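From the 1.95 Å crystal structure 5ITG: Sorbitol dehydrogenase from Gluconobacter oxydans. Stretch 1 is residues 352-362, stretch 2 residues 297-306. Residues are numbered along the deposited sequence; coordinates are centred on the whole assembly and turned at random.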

# COMPACT_ATOMS: atom_id res chain seq x y z
N GLY A 352 -11.53 14.41 10.05
CA GLY A 352 -12.01 13.04 10.14
C GLY A 352 -10.87 12.11 9.77
O GLY A 352 -10.75 11.02 10.31
N TYR A 353 -10.04 12.54 8.83
CA TYR A 353 -8.91 11.71 8.43
C TYR A 353 -7.95 11.62 9.61
O TYR A 353 -7.43 10.55 9.93
CB TYR A 353 -8.17 12.31 7.23
CG TYR A 353 -7.19 11.32 6.62
CD1 TYR A 353 -7.64 10.30 5.78
CD2 TYR A 353 -5.84 11.37 6.92
CE1 TYR A 353 -6.76 9.34 5.27
CE2 TYR A 353 -4.95 10.42 6.42
CZ TYR A 353 -5.41 9.41 5.59
OH TYR A 353 -4.53 8.49 5.10
N ARG A 354 -7.72 12.76 10.26
CA ARG A 354 -6.85 12.84 11.43
C ARG A 354 -7.33 11.83 12.47
O ARG A 354 -6.54 11.09 13.04
CB ARG A 354 -6.89 14.25 12.02
CG ARG A 354 -6.23 14.40 13.39
CD ARG A 354 -6.80 15.62 14.12
NE ARG A 354 -8.19 15.40 14.53
CZ ARG A 354 -9.06 16.37 14.80
NH1 ARG A 354 -8.70 17.65 14.71
NH2 ARG A 354 -10.30 16.07 15.18
N ASP A 355 -8.64 11.82 12.71
CA ASP A 355 -9.19 10.89 13.69
C ASP A 355 -8.90 9.44 13.32
O ASP A 355 -8.58 8.64 14.19
CB ASP A 355 -10.70 11.10 13.83
CG ASP A 355 -11.04 12.44 14.48
OD1 ASP A 355 -10.17 12.99 15.19
OD2 ASP A 355 -12.17 12.94 14.28
N SER A 356 -9.01 9.11 12.03
CA SER A 356 -8.74 7.74 11.60
C SER A 356 -7.26 7.38 11.77
O SER A 356 -6.93 6.24 12.12
CB SER A 356 -9.15 7.53 10.14
OG SER A 356 -8.33 8.27 9.25
N VAL A 357 -6.37 8.33 11.51
CA VAL A 357 -4.95 8.05 11.66
C VAL A 357 -4.68 7.66 13.11
O VAL A 357 -4.04 6.63 13.37
CB VAL A 357 -4.10 9.29 11.27
CG1 VAL A 357 -2.68 9.17 11.84
CG2 VAL A 357 -4.05 9.40 9.73
N ILE A 358 -5.19 8.45 14.04
CA ILE A 358 -5.01 8.19 15.46
C ILE A 358 -5.59 6.83 15.86
O ILE A 358 -4.93 6.03 16.52
CB ILE A 358 -5.69 9.29 16.30
CG1 ILE A 358 -5.09 10.65 15.96
CG2 ILE A 358 -5.54 8.98 17.79
CD1 ILE A 358 -3.60 10.73 16.15
N SER A 359 -6.83 6.57 15.46
CA SER A 359 -7.50 5.31 15.78
C SER A 359 -6.77 4.09 15.23
O SER A 359 -6.62 3.08 15.92
CB SER A 359 -8.93 5.34 15.23
OG SER A 359 -9.57 4.09 15.45
N ARG A 360 -6.29 4.19 14.00
CA ARG A 360 -5.58 3.09 13.37
C ARG A 360 -4.30 2.76 14.10
O ARG A 360 -3.98 1.59 14.30
CB ARG A 360 -5.30 3.42 11.91
CG ARG A 360 -6.57 3.49 11.07
CD ARG A 360 -6.28 3.90 9.64
NE ARG A 360 -5.52 2.89 8.91
CZ ARG A 360 -4.89 3.13 7.76
NH1 ARG A 360 -4.93 4.35 7.23
NH2 ARG A 360 -4.23 2.16 7.14
N PHE A 361 -3.55 3.79 14.50
CA PHE A 361 -2.30 3.59 15.21
C PHE A 361 -2.56 2.90 16.56
O PHE A 361 -1.67 2.27 17.11
CB PHE A 361 -1.57 4.93 15.45
CG PHE A 361 -1.02 5.58 14.19
CD1 PHE A 361 -0.98 4.90 12.98
CD2 PHE A 361 -0.52 6.89 14.24
CE1 PHE A 361 -0.45 5.50 11.82
CE2 PHE A 361 0.02 7.50 13.09
CZ PHE A 361 0.05 6.81 11.89
N SER A 362 -3.77 3.04 17.08
CA SER A 362 -4.13 2.41 18.35
C SER A 362 -4.59 0.95 18.20
O SER A 362 -4.88 0.29 19.20
CB SER A 362 -5.24 3.19 19.05
OG SER A 362 -6.50 2.90 18.46
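Stretch 2 297-306: MLNAGHVMLC

Stretch 2 is helical throughout, a segment of a longer helix that begins before Met297 and runs on past Cys306. A wider pi-type turn marks residues 297-299. Backbone hydrogen bonds run along the helix, with Gly301 N to Met297 O at 2.9 Å and Cys306 N to His302 O at 3.0 Å; that from Val303 N to Asn299 O, 3.3 Å, is weak. It packs against the helix 352-361 with the two helices running in the same general sense. Their axes cross at -46° and come within 10.0 Å of each other. The backbones are nearest at Leu298, whose CA lies 5.8 Å from Val357 CA. The contact buries 475 Å², both sides summed. No hydrogen bond crosses it; the contacts are side-chain packing and one ring stack.

Met297 is a selenomethionine with its CA-to-CB bond toward stretch 1. Its chi angles are m, t and p. Met297 CB lies 3.9 Å from Tyr353 CD2, at the edge of that ring, and Met297 CE reaches to 3.6 Å from Arg354 CB. Met297 SE is 5.1 Å from the centroid of the Tyr353 ring, in an oblique position.

Leu298 follows as a knob in a hole formed by Tyr353, Val357, Arg360 and Phe361. Its rotamer is t, p. Leu298 CB is 3.5 Å from Tyr353 OH. Leu298 CD1 is 3.6 Å from Val357 CG2 and 3.7 Å from Phe361 CE1, while Leu298 CD2 is 3.6 Å from Arg360 NH1. The Arg360 guanidinium is hydrogen-bonded elsewhere in the structure.

Asn299 has its CA-to-CB bond away; the end of its side chain comes nearer but makes no contact. Ala300 is out of reach.

Gly301 returns to the contact. It has no side chain. Gly301 C lies at the edge of the Phe361 ring, 4.0 Å from Phe361 CE2. Phe361 is the reciprocal knob, set among Leu298, Gly301, His302 and Leu305. Phe361 CZ is also 3.6 Å from Leu298 O.

His302 starts sideways, but the end of its side chain comes nearer to stretch 1. Its chi1 of -132° lies between wells. The imidazole forms an offset stack with the Phe361 ring, with centroids 4.2 Å apart and planes at 16°. The closest atoms are His302 NE2 and Phe361 CE1, at 3.5 Å.

Val303 has its CA-to-CB bond away, and Met304, also a selenomethionine, is out of reach. Leu305 comes back one turn after Gly301. Leu305 CD2 lies 4.0 Å from Phe361 CD2, oblique to the ring. Cys306 makes no contact with stretch 1.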

# COMPACT_ATOMS: atom_id res chain seq x y z
N MSE A 297 -0.32 13.27 6.15
CA MSE A 297 -1.00 13.08 7.43
C MSE A 297 -0.74 11.68 8.02
O MSE A 297 -0.29 11.58 9.15
CB MSE A 297 -2.50 13.33 7.28
CG MSE A 297 -2.85 14.80 7.08
SE MSE A 297 -4.75 15.10 7.14
CE MSE A 297 -4.99 14.87 9.06
N LEU A 298 -1.01 10.62 7.26
CA LEU A 298 -0.79 9.27 7.78
C LEU A 298 0.70 8.91 7.89
O LEU A 298 1.18 8.58 8.98
CB LEU A 298 -1.49 8.21 6.91
CG LEU A 298 -1.32 6.76 7.38
CD1 LEU A 298 -2.13 6.53 8.63
CD2 LEU A 298 -1.75 5.79 6.30
N ASN A 299 1.42 8.99 6.77
CA ASN A 299 2.84 8.67 6.76
C ASN A 299 3.66 9.65 7.60
O ASN A 299 4.51 9.25 8.39
CB ASN A 299 3.36 8.64 5.31
CG ASN A 299 2.60 7.65 4.43
OD1 ASN A 299 2.12 6.62 4.90
ND2 ASN A 299 2.51 7.96 3.15
N ALA A 300 3.39 10.94 7.42
CA ALA A 300 4.08 11.98 8.17
C ALA A 300 3.79 11.81 9.66
O ALA A 300 4.67 12.00 10.50
CB ALA A 300 3.60 13.37 7.71
N GLY A 301 2.53 11.48 9.98
CA GLY A 301 2.14 11.31 11.37
C GLY A 301 2.80 10.09 11.99
O GLY A 301 3.15 10.09 13.17
N HIS A 302 2.98 9.05 11.18
CA HIS A 302 3.60 7.82 11.66
C HIS A 302 5.01 8.11 12.18
O HIS A 302 5.37 7.67 13.27
CB HIS A 302 3.64 6.79 10.53
CG HIS A 302 3.17 5.43 10.94
ND1 HIS A 302 2.76 4.48 10.04
CD2 HIS A 302 3.01 4.87 12.17
CE1 HIS A 302 2.37 3.39 10.69
NE2 HIS A 302 2.51 3.61 11.98
N VAL A 303 5.81 8.87 11.43
CA VAL A 303 7.16 9.16 11.90
C VAL A 303 7.20 10.24 12.98
O VAL A 303 8.10 10.23 13.82
CB VAL A 303 8.12 9.54 10.76
CG1 VAL A 303 8.42 8.30 9.92
CG2 VAL A 303 7.54 10.64 9.90
N MSE A 304 6.24 11.17 12.96
CA MSE A 304 6.22 12.21 13.99
C MSE A 304 5.95 11.54 15.34
O MSE A 304 6.32 12.05 16.40
CB MSE A 304 5.14 13.25 13.70
CG MSE A 304 4.97 14.30 14.79
SE MSE A 304 6.58 15.33 15.19
CE MSE A 304 6.50 16.59 13.72
N LEU A 305 5.30 10.39 15.28
CA LEU A 305 5.00 9.63 16.49
C LEU A 305 6.19 8.74 16.87
O LEU A 305 6.64 8.73 18.02
CB LEU A 305 3.78 8.73 16.26
CG LEU A 305 3.42 7.79 17.42
CD1 LEU A 305 2.83 8.61 18.58
CD2 LEU A 305 2.41 6.75 16.96
N CYS A 306 6.70 8.00 15.90
CA CYS A 306 7.77 7.05 16.17
C CYS A 306 9.17 7.57 16.44
O CYS A 306 9.91 6.93 17.19
CB CYS A 306 7.80 5.97 15.09
SG CYS A 306 6.32 4.91 15.10